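Side-chain contacts in transferrin (PDB 6WB6), which transports iron in an insect, binding one ferric ion per molecule together with carbonate: residues F88-V93 and S202-A207; V118-G123 and C195-N200; K222-R227 and L232-T237. All coordinates share one frame; numbering follows the deposited sequence.

Interaction 1: residues F88-V93 and S202-A207. With FE (Fe (III) ion), chain E.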
loop_
_atom_site.group_PDB
_atom_site.type_symbol
_atom_site.label_atom_id
_atom_site.label_comp_id
_atom_site.label_asym_id
_atom_site.label_seq_id
_atom_site.Cartn_x
_atom_site.Cartn_y
_atom_site.Cartn_z
ATOM N N PHE A 88 -7.115 26.928 -6.338
ATOM C CA PHE A 88 -6.883 25.669 -5.651
ATOM C C PHE A 88 -7.984 24.670 -5.976
ATOM O O PHE A 88 -9.137 25.039 -6.254
ATOM C CB PHE A 88 -6.842 25.856 -4.110
ATOM C CG PHE A 88 -5.941 26.967 -3.655
ATOM C CD1 PHE A 88 -4.583 26.897 -3.866
ATOM C CD2 PHE A 88 -6.457 28.075 -2.996
ATOM C CE1 PHE A 88 -3.752 27.918 -3.444
ATOM C CE2 PHE A 88 -5.626 29.089 -2.572
ATOM C CZ PHE A 88 -4.272 29.018 -2.803
ATOM N N ARG A 89 -7.612 23.390 -5.942
ATOM C CA ARG A 89 -8.594 22.335 -6.100
ATOM C C ARG A 89 -9.727 22.494 -5.093
ATOM O O ARG A 89 -10.912 22.334 -5.427
ATOM C CB ARG A 89 -7.931 20.978 -5.935
ATOM C CG ARG A 89 -8.902 19.823 -6.196
ATOM C CD ARG A 89 -8.143 18.573 -6.191
ATOM N NE ARG A 89 -8.960 17.371 -6.186
ATOM C CZ ARG A 89 -8.464 16.167 -6.424
ATOM N NH1 ARG A 89 -7.161 16.046 -6.658
ATOM N NH2 ARG A 89 -9.247 15.089 -6.391
ATOM N N TYR A 90 -9.391 22.735 -3.835
ATOM C CA TYR A 90 -10.432 22.968 -2.795
ATOM C C TYR A 90 -9.820 23.559 -1.546
ATOM O O TYR A 90 -8.767 23.219 -1.187
ATOM C CB TYR A 90 -11.311 21.791 -2.368
ATOM C CG TYR A 90 -10.670 20.471 -2.063
ATOM C CD1 TYR A 90 -10.003 20.281 -0.875
ATOM C CD2 TYR A 90 -10.811 19.395 -2.914
ATOM C CE1 TYR A 90 -9.451 19.067 -0.552
ATOM C CE2 TYR A 90 -10.274 18.171 -2.608
ATOM C CZ TYR A 90 -9.578 18.022 -1.432
ATOM O OH TYR A 90 -9.049 16.855 -1.112
ATOM N N GLU A 91 -10.553 24.474 -0.981
ATOM C CA GLU A 91 -10.175 25.126 0.253
ATOM C C GLU A 91 -10.799 24.402 1.430
ATOM O O GLU A 91 -11.980 24.032 1.394
ATOM C CB GLU A 91 -10.627 26.578 0.250
ATOM C CG GLU A 91 -9.992 27.385 -0.865
ATOM C CD GLU A 91 -10.795 28.621 -1.135
ATOM O OE1 GLU A 91 -11.858 28.482 -1.779
ATOM O OE2 GLU A 91 -10.403 29.703 -0.646
ATOM N N ALA A 92 -9.987 24.216 2.466
ATOM C CA ALA A 92 -10.401 23.557 3.690
ATOM C C ALA A 92 -11.028 24.598 4.591
ATOM O O ALA A 92 -10.502 25.699 4.735
ATOM C CB ALA A 92 -9.205 22.896 4.394
ATOM N N VAL A 93 -12.160 24.256 5.191
ATOM C CA VAL A 93 -12.855 25.203 6.037
ATOM C C VAL A 93 -13.266 24.505 7.314
ATOM O O VAL A 93 -13.321 23.275 7.397
ATOM C CB VAL A 93 -14.084 25.852 5.332
ATOM C CG1 VAL A 93 -13.603 26.722 4.172
ATOM C CG2 VAL A 93 -15.055 24.855 4.880
ATOM N N SER A 202 -20.266 11.144 7.110
ATOM C CA SER A 202 -18.860 11.212 6.751
ATOM C C SER A 202 -18.758 11.851 5.380
ATOM O O SER A 202 -19.764 12.118 4.719
ATOM C CB SER A 202 -18.202 9.821 6.774
ATOM O OG SER A 202 -18.738 9.000 5.753
ATOM N N GLY A 203 -17.545 12.137 4.970
ATOM C CA GLY A 203 -17.350 12.778 3.681
ATOM C C GLY A 203 -17.678 14.264 3.771
ATOM O O GLY A 203 -18.061 14.780 4.821
ATOM N N TYR A 204 -17.468 14.967 2.666
ATOM C CA TYR A 204 -17.637 16.439 2.616
ATOM C C TYR A 204 -19.049 16.871 2.984
ATOM O O TYR A 204 -19.169 17.802 3.678
ATOM C CB TYR A 204 -17.277 17.014 1.253
ATOM C CG TYR A 204 -15.907 16.690 0.720
ATOM C CD1 TYR A 204 -14.771 17.283 1.233
ATOM C CD2 TYR A 204 -15.778 15.844 -0.347
ATOM C CE1 TYR A 204 -13.520 17.017 0.728
ATOM C CE2 TYR A 204 -14.553 15.586 -0.888
ATOM C CZ TYR A 204 -13.431 16.145 -0.329
ATOM O OH TYR A 204 -12.291 15.925 -0.936
ATOM N N GLU A 205 -20.048 16.190 2.479
ATOM C CA GLU A 205 -21.425 16.557 2.775
ATOM C C GLU A 205 -21.892 15.968 4.093
ATOM O O GLU A 205 -22.561 16.648 4.860
ATOM C CB GLU A 205 -22.358 16.087 1.663
ATOM C CG GLU A 205 -23.687 16.793 1.677
ATOM C CD GLU A 205 -24.531 16.433 0.477
ATOM O OE1 GLU A 205 -23.969 15.895 -0.510
ATOM O OE2 GLU A 205 -25.753 16.692 0.527
ATOM N N GLY A 206 -21.540 14.706 4.366
ATOM C CA GLY A 206 -21.933 14.081 5.613
ATOM C C GLY A 206 -21.395 14.797 6.834
ATOM O O GLY A 206 -22.035 14.813 7.884
ATOM N N ALA A 207 -20.224 15.411 6.722
ATOM C CA ALA A 207 -19.731 16.189 7.847
ATOM C C ALA A 207 -20.661 17.350 8.157
ATOM O O ALA A 207 -20.877 17.679 9.319
ATOM C CB ALA A 207 -18.330 16.704 7.559
HETATM FE FE FE E . -10.421 15.524 -0.063
#
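Y90 and Y204 meet at the ferric ion of the N-terminal transferrin lobe, whose fold is that of the periplasmic binding protein class. Y90 is on strand 90-97, where R89 and Y90 form a classic beta bulge opposite R271; Y204 is on helix 203-213. The tight end of the contact is the metal. Y90 OH binds iron at 2.2 Å and Y204 OH at 2.1 Å, the two bonds opening at about 104°. Y90 OH and Y204 OH lie 3.4 Å from each other without a hydrogen bond, as expected of two ligands of one metal. Tyrosine suits both places, because a phenol reaches far and, probably as phenolate, is a hard oxygen ligand for Fe(III).

Away from the iron the pair loosens quickly. The rings make a T-shaped pair, the edge of Y204 toward the face of Y90, with planes 66° apart and centroids 5.7 Å apart. Farther back, Y90 CB and Y204 CB are 8.5 Å from one another. Y90 is the buried partner, packed on N121 and V122, and its hydroxyl also takes a hydrogen bond from R271 NH1. Y204 remains partly exposed, with K222 and R120 in cation-pi contact with its ring. Glycines fit the chain around it: G203 has positive phi, and a CB on G206 would collide with S202 O. For Y90, a chi1 of 47° puts CG between the backbone N and the carbonyl carbon, pointing the ring toward Y204, with Y90 CE2 3.5 Å from Y204 OH.

Interaction 2: residues V118-G123 and C195-N200; sequences VNRNVG and CDYPDN. With CO3 (carbonate ion), chain G; CO3 (carbonate ion), chain F.
R120 reaches across to Y197 while its other edge holds a carbonate, in the anion site that transferrins build at the N-terminal end of a helix, here 121-131. R120 is the N-cap residue, and its chain bends at chi3 (62°), which brings NE to carbonate G and leaves NH1 facing Y197. The group then serves two directions. R120 NE gives carbonate G a short bond, 2.7 Å to O1, to which NH2 adds only a weak one. R120 NH1, on the side nearer CD, donates to Y197 OH at 3.1 Å, nearly straight and almost in the guanidinium plane. Bonds at both edges should hold the flat group against rotation, making Y197 a second-shell residue that positions a first-shell arginine.

The tyrosine comes from the direction opposite to the arginine, its ring plane 40° from the guanidinium, and its hydroxyl makes the bond. A long phenol suits the place because it spans the distance from the loop before helix 203-213. A water at the ring edge lies 2.7 Å from Y197 OH and donates to V118 O, tying the same hydroxyl to the backbone.

Carbonate G is completed by backbone N-H groups of the first turn, V122 N to O3 and G123 N to O2, with T116 OG1 also bonding a carbonate. The positive end of the helix and the arginine would both stabilise the anion. Two oxygens of each carbonate coordinate the iron, filling four of its six positions. The second, carbonate F, is gripped by N121 alone within this segment. With CG beside the backbone N (chi1 -80°), the amide and the main chain reach one oxygen together: O3 accepts from N121 N at 3.0 Å and from N121 ND2 at 3.1 Å.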
loop_
_atom_site.group_PDB
_atom_site.type_symbol
_atom_site.label_atom_id
_atom_site.label_comp_id
_atom_site.label_asym_id
_atom_site.label_seq_id
_atom_site.Cartn_x
_atom_site.Cartn_y
_atom_site.Cartn_z
ATOM N N VAL A 118 -10.777 9.534 7.660
ATOM C CA VAL A 118 -9.362 9.447 7.998
ATOM C C VAL A 118 -8.496 9.662 6.763
ATOM O O VAL A 118 -8.828 9.237 5.646
ATOM C CB VAL A 118 -9.030 8.103 8.667
ATOM C CG1 VAL A 118 -9.090 6.951 7.685
ATOM C CG2 VAL A 118 -7.643 8.192 9.325
ATOM N N ASN A 119 -7.360 10.311 6.980
ATOM C CA ASN A 119 -6.296 10.494 6.009
ATOM C C ASN A 119 -6.704 11.386 4.859
ATOM O O ASN A 119 -6.028 11.418 3.839
ATOM C CB ASN A 119 -5.804 9.154 5.472
ATOM C CG ASN A 119 -5.094 8.348 6.530
ATOM O OD1 ASN A 119 -4.411 8.907 7.369
ATOM N ND2 ASN A 119 -5.277 7.038 6.510
ATOM N N ARG A 120 -7.788 12.113 4.998
ATOM C CA ARG A 120 -8.229 13.019 3.950
ATOM C C ARG A 120 -7.750 14.434 4.243
ATOM O O ARG A 120 -7.321 14.751 5.354
ATOM C CB ARG A 120 -9.749 12.958 3.820
ATOM C CG ARG A 120 -10.237 11.599 3.318
ATOM C CD ARG A 120 -11.781 11.427 3.306
ATOM N NE ARG A 120 -12.469 12.369 2.431
ATOM C CZ ARG A 120 -13.714 12.201 1.973
ATOM N NH1 ARG A 120 -14.405 11.107 2.306
ATOM N NH2 ARG A 120 -14.276 13.133 1.185
ATOM N N ASN A 121 -7.805 15.292 3.222
ATOM C CA ASN A 121 -7.170 16.602 3.351
ATOM C C ASN A 121 -7.898 17.588 4.261
ATOM O O ASN A 121 -7.329 18.020 5.267
ATOM C CB ASN A 121 -6.993 17.235 1.979
ATOM C CG ASN A 121 -5.782 16.683 1.256
ATOM O OD1 ASN A 121 -4.648 17.077 1.533
ATOM N ND2 ASN A 121 -6.016 15.740 0.368
ATOM N N VAL A 122 -9.112 18.013 3.895
ATOM C CA VAL A 122 -9.735 19.085 4.667
ATOM C C VAL A 122 -10.245 18.545 5.988
ATOM O O VAL A 122 -10.309 19.276 6.989
ATOM C CB VAL A 122 -10.881 19.775 3.892
ATOM C CG1 VAL A 122 -10.402 20.213 2.521
ATOM C CG2 VAL A 122 -12.133 18.858 3.773
ATOM N N GLY A 123 -10.605 17.277 6.017
ATOM C CA GLY A 123 -11.220 16.731 7.208
ATOM C C GLY A 123 -10.279 16.057 8.168
ATOM O O GLY A 123 -10.723 15.605 9.226
ATOM N N CYS A 195 -17.984 2.585 11.599
ATOM C CA CYS A 195 -17.019 3.670 11.432
ATOM C C CYS A 195 -16.324 3.570 10.084
ATOM O O CYS A 195 -15.127 3.821 9.973
ATOM C CB CYS A 195 -15.971 3.656 12.546
ATOM S SG CYS A 195 -15.142 5.255 12.920
ATOM N N ASP A 196 -17.067 3.156 9.061
ATOM C CA ASP A 196 -16.516 3.052 7.718
ATOM C C ASP A 196 -17.476 3.679 6.721
ATOM O O ASP A 196 -18.627 3.953 7.037
ATOM C CB ASP A 196 -16.241 1.600 7.333
ATOM C CG ASP A 196 -15.000 1.458 6.425
ATOM O OD1 ASP A 196 -14.500 2.476 5.914
ATOM O OD2 ASP A 196 -14.526 0.324 6.228
ATOM N N TYR A 197 -16.974 3.928 5.514
ATOM C CA TYR A 197 -17.847 4.266 4.411
ATOM C C TYR A 197 -18.709 3.054 4.060
ATOM O O TYR A 197 -18.318 1.910 4.326
ATOM C CB TYR A 197 -17.034 4.689 3.183
ATOM C CG TYR A 197 -16.065 5.797 3.464
ATOM C CD1 TYR A 197 -16.502 7.085 3.595
ATOM C CD2 TYR A 197 -14.715 5.546 3.598
ATOM C CE1 TYR A 197 -15.640 8.097 3.846
ATOM C CE2 TYR A 197 -13.838 6.552 3.838
ATOM C CZ TYR A 197 -14.310 7.832 3.967
ATOM O OH TYR A 197 -13.480 8.878 4.206
ATOM N N PRO A 198 -19.918 3.272 3.529
ATOM C CA PRO A 198 -20.690 4.526 3.463
ATOM C C PRO A 198 -21.224 4.900 4.832
ATOM O O PRO A 198 -21.615 4.028 5.590
ATOM C CB PRO A 198 -21.860 4.200 2.516
ATOM C CG PRO A 198 -21.561 2.838 1.943
ATOM C CD PRO A 198 -20.657 2.150 2.930
ATOM N N ASP A 199 -21.255 6.190 5.130
ATOM C CA ASP A 199 -21.787 6.665 6.398
ATOM C C ASP A 199 -22.356 8.046 6.141
ATOM O O ASP A 199 -21.622 8.965 5.771
ATOM C CB ASP A 199 -20.724 6.719 7.489
ATOM C CG ASP A 199 -21.302 7.088 8.843
ATOM O OD1 ASP A 199 -21.657 8.276 9.040
ATOM O OD2 ASP A 199 -21.393 6.181 9.706
ATOM N N ASN A 200 -23.660 8.185 6.337
ATOM C CA ASN A 200 -24.313 9.440 6.019
ATOM C C ASN A 200 -23.707 10.652 6.718
ATOM O O ASN A 200 -24.008 11.784 6.318
ATOM C CB ASN A 200 -25.776 9.364 6.385
ATOM C CG ASN A 200 -26.512 10.561 5.908
ATOM O OD1 ASN A 200 -26.293 11.004 4.791
ATOM N ND2 ASN A 200 -27.346 11.126 6.757
HETATM C C CO3 G . -10.994 15.693 2.158
HETATM O O1 CO3 G . -11.507 14.673 1.539
HETATM O O2 CO3 G . -11.093 15.698 3.438
HETATM O O3 CO3 G . -10.386 16.676 1.565
HETATM C C CO3 F . -9.134 13.334 -0.237
HETATM O O1 CO3 F . -8.377 12.283 -0.318
HETATM O O2 CO3 F . -10.268 13.445 -0.964
HETATM O O3 CO3 F . -8.711 14.267 0.587
HETATM O O HOH W 1 -10.940 7.920 4.422
#

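Interaction 3: residues K222-R227 and L232-T237; sequences KVIFTR and LPVGTT
R227 lies against L232, P233 and V234 at the surface of the N-terminal lobe, where helix 223-229 is followed by a loop that turns back along it, with a type II' beta turn from V234 to T237. The arginine leads the contact. Its chain is bent at chi3 (64°), which brings the guanidinium alongside the returning loop with its NE edge facing P233 O. That carbonyl oxygen is gripped side-on by two nitrogens, R227 NE at 2.7 Å and R227 NH2 at 2.8 Å, and it sits nearly in the guanidinium plane. One flat face meets aliphatic carbon instead: L232 crosses the arginine at about a right angle, with its CB 3.9 Å from R227 NH2. Arginine suits the spot because it combines a pair of in-plane donors with a face that tolerates carbon. With the side chain cut back to an alanine, P233 O is likely to lose both of these donors and L232 CB its flat neighbour, so that the loop is held less firmly to the helix.

The backbone joins the two segments as well, L232 N donating to R227 O at 2.8 Å. At the other end of the contact the packing is apolar. I224 and V234 cross roughly at right angles, both branched chains that fill the angle between helix and loop. A chi1 of 46° sets V234 CG1 between the backbone N and the carbonyl carbon, with CG2 anti to the N, and both methyls point to the helix. G235 follows with positive phi, the conformation a type II' turn needs at its second position and one that glycine adopts easily. Within the valine-isoleucine pair, V234 CG1 and V234 CG2 each approach I224 CG1 to 3.7 Å.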
loop_
_atom_site.group_PDB
_atom_site.type_symbol
_atom_site.label_atom_id
_atom_site.label_comp_id
_atom_site.label_asym_id
_atom_site.label_seq_id
_atom_site.Cartn_x
_atom_site.Cartn_y
_atom_site.Cartn_z
ATOM N N LYS A 222 -14.888 21.244 2.926
ATOM C CA LYS A 222 -14.405 22.176 1.914
ATOM C C LYS A 222 -15.556 23.048 1.436
ATOM O O LYS A 222 -16.729 22.736 1.626
ATOM C CB LYS A 222 -13.738 21.478 0.722
ATOM C CG LYS A 222 -14.627 20.616 -0.136
ATOM C CD LYS A 222 -13.880 20.080 -1.351
ATOM C CE LYS A 222 -14.641 18.940 -1.993
ATOM N NZ LYS A 222 -13.792 18.107 -2.919
ATOM N N VAL A 223 -15.180 24.145 0.783
ATOM C CA VAL A 223 -16.113 25.230 0.517
ATOM C C VAL A 223 -17.234 24.758 -0.380
ATOM O O VAL A 223 -18.409 25.055 -0.153
ATOM C CB VAL A 223 -15.367 26.412 -0.123
ATOM C CG1 VAL A 223 -16.357 27.439 -0.685
ATOM C CG2 VAL A 223 -14.453 26.999 0.887
ATOM N N ILE A 224 -16.879 24.038 -1.439
ATOM C CA ILE A 224 -17.842 23.776 -2.488
ATOM C C ILE A 224 -18.984 22.938 -1.946
ATOM O O ILE A 224 -20.154 23.184 -2.272
ATOM C CB ILE A 224 -17.148 23.127 -3.700
ATOM C CG1 ILE A 224 -18.129 22.971 -4.843
ATOM C CG2 ILE A 224 -16.531 21.775 -3.343
ATOM C CD1 ILE A 224 -17.456 22.667 -6.193
ATOM N N PHE A 225 -18.674 21.956 -1.083
ATOM C CA PHE A 225 -19.748 21.201 -0.446
ATOM C C PHE A 225 -20.442 22.019 0.619
ATOM O O PHE A 225 -21.611 21.762 0.920
ATOM C CB PHE A 225 -19.234 19.895 0.160
ATOM C CG PHE A 225 -19.203 18.761 -0.818
ATOM C CD1 PHE A 225 -18.115 18.578 -1.623
ATOM C CD2 PHE A 225 -20.275 17.901 -0.951
ATOM C CE1 PHE A 225 -18.079 17.578 -2.531
ATOM C CE2 PHE A 225 -20.236 16.873 -1.871
ATOM C CZ PHE A 225 -19.138 16.723 -2.663
ATOM N N THR A 226 -19.761 23.005 1.200
ATOM C CA THR A 226 -20.442 23.860 2.169
ATOM C C THR A 226 -21.435 24.776 1.457
ATOM O O THR A 226 -22.593 24.908 1.869
ATOM C CB THR A 226 -19.431 24.673 2.965
ATOM O OG1 THR A 226 -18.511 23.793 3.633
ATOM C CG2 THR A 226 -20.125 25.550 3.991
ATOM N N ARG A 227 -21.006 25.383 0.359
ATOM C CA ARG A 227 -21.888 26.257 -0.388
ATOM C C ARG A 227 -23.085 25.491 -0.952
ATOM O O ARG A 227 -24.223 25.938 -0.825
ATOM C CB ARG A 227 -21.081 26.944 -1.480
ATOM C CG ARG A 227 -20.127 27.929 -0.900
ATOM C CD ARG A 227 -19.437 28.767 -1.958
ATOM N NE ARG A 227 -20.376 29.604 -2.687
ATOM C CZ ARG A 227 -20.846 30.760 -2.246
ATOM N NH1 ARG A 227 -20.462 31.230 -1.069
ATOM N NH2 ARG A 227 -21.696 31.443 -3.002
ATOM N N LEU A 232 -26.155 27.309 -2.256
ATOM C CA LEU A 232 -25.504 28.498 -2.770
ATOM C C LEU A 232 -24.768 28.196 -4.067
ATOM O O LEU A 232 -24.374 27.052 -4.314
ATOM C CB LEU A 232 -24.537 29.051 -1.744
ATOM C CG LEU A 232 -25.250 29.623 -0.521
ATOM C CD1 LEU A 232 -24.236 29.925 0.563
ATOM C CD2 LEU A 232 -25.990 30.877 -0.892
ATOM N N PRO A 233 -24.590 29.203 -4.920
ATOM C CA PRO A 233 -23.832 28.989 -6.152
ATOM C C PRO A 233 -22.353 28.874 -5.863
ATOM O O PRO A 233 -21.839 29.447 -4.901
ATOM C CB PRO A 233 -24.128 30.246 -6.966
ATOM C CG PRO A 233 -24.304 31.289 -5.945
ATOM C CD PRO A 233 -24.989 30.616 -4.782
ATOM N N VAL A 234 -21.669 28.120 -6.714
ATOM C CA VAL A 234 -20.217 28.001 -6.635
ATOM C C VAL A 234 -19.679 27.769 -8.041
ATOM O O VAL A 234 -20.160 26.891 -8.765
ATOM C CB VAL A 234 -19.794 26.883 -5.646
ATOM C CG1 VAL A 234 -20.585 25.612 -5.857
ATOM C CG2 VAL A 234 -18.301 26.602 -5.745
ATOM N N GLY A 235 -18.699 28.576 -8.437
ATOM C CA GLY A 235 -18.133 28.430 -9.773
ATOM C C GLY A 235 -19.221 28.585 -10.826
ATOM O O GLY A 235 -20.037 29.506 -10.767
ATOM N N THR A 236 -19.254 27.655 -11.783
ATOM C CA THR A 236 -20.280 27.629 -12.818
ATOM C C THR A 236 -21.603 27.071 -12.316
ATOM O O THR A 236 -22.590 27.071 -13.062
ATOM C CB THR A 236 -19.832 26.770 -14.005
ATOM O OG1 THR A 236 -19.663 25.414 -13.565
ATOM C CG2 THR A 236 -18.546 27.303 -14.626
ATOM N N THR A 237 -21.638 26.583 -11.116
ATOM C CA THR A 237 -22.856 25.965 -10.624
ATOM C C THR A 237 -23.744 27.029 -10.009
ATOM O O THR A 237 -23.272 27.806 -9.166
ATOM C CB THR A 237 -22.567 24.898 -9.590
ATOM O OG1 THR A 237 -21.644 23.948 -10.135
ATOM C CG2 THR A 237 -23.871 24.201 -9.184
#

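All three contacts lie in the N-terminal lobe, on the same side of the chain's centre. Along the chain, interaction 2 falls between the two segments of interaction 1, and interaction 3 follows both. The centres of interactions 1 and 2 are about 10 Å apart, as are those of 1 and 3, whereas 2 and 3 are about 20 Å apart. Interaction 1 is therefore the middle one: strand 90-97 packs on helix 121-131 of interaction 2 and pairs with strand 218-222, which leads into helix 223-229 of interaction 3. Interactions 1 and 2 together build the iron and carbonate site, while interaction 3 joins helix 223-229 to the loop after it, the side chain of I224 lying about 9 Å from the iron.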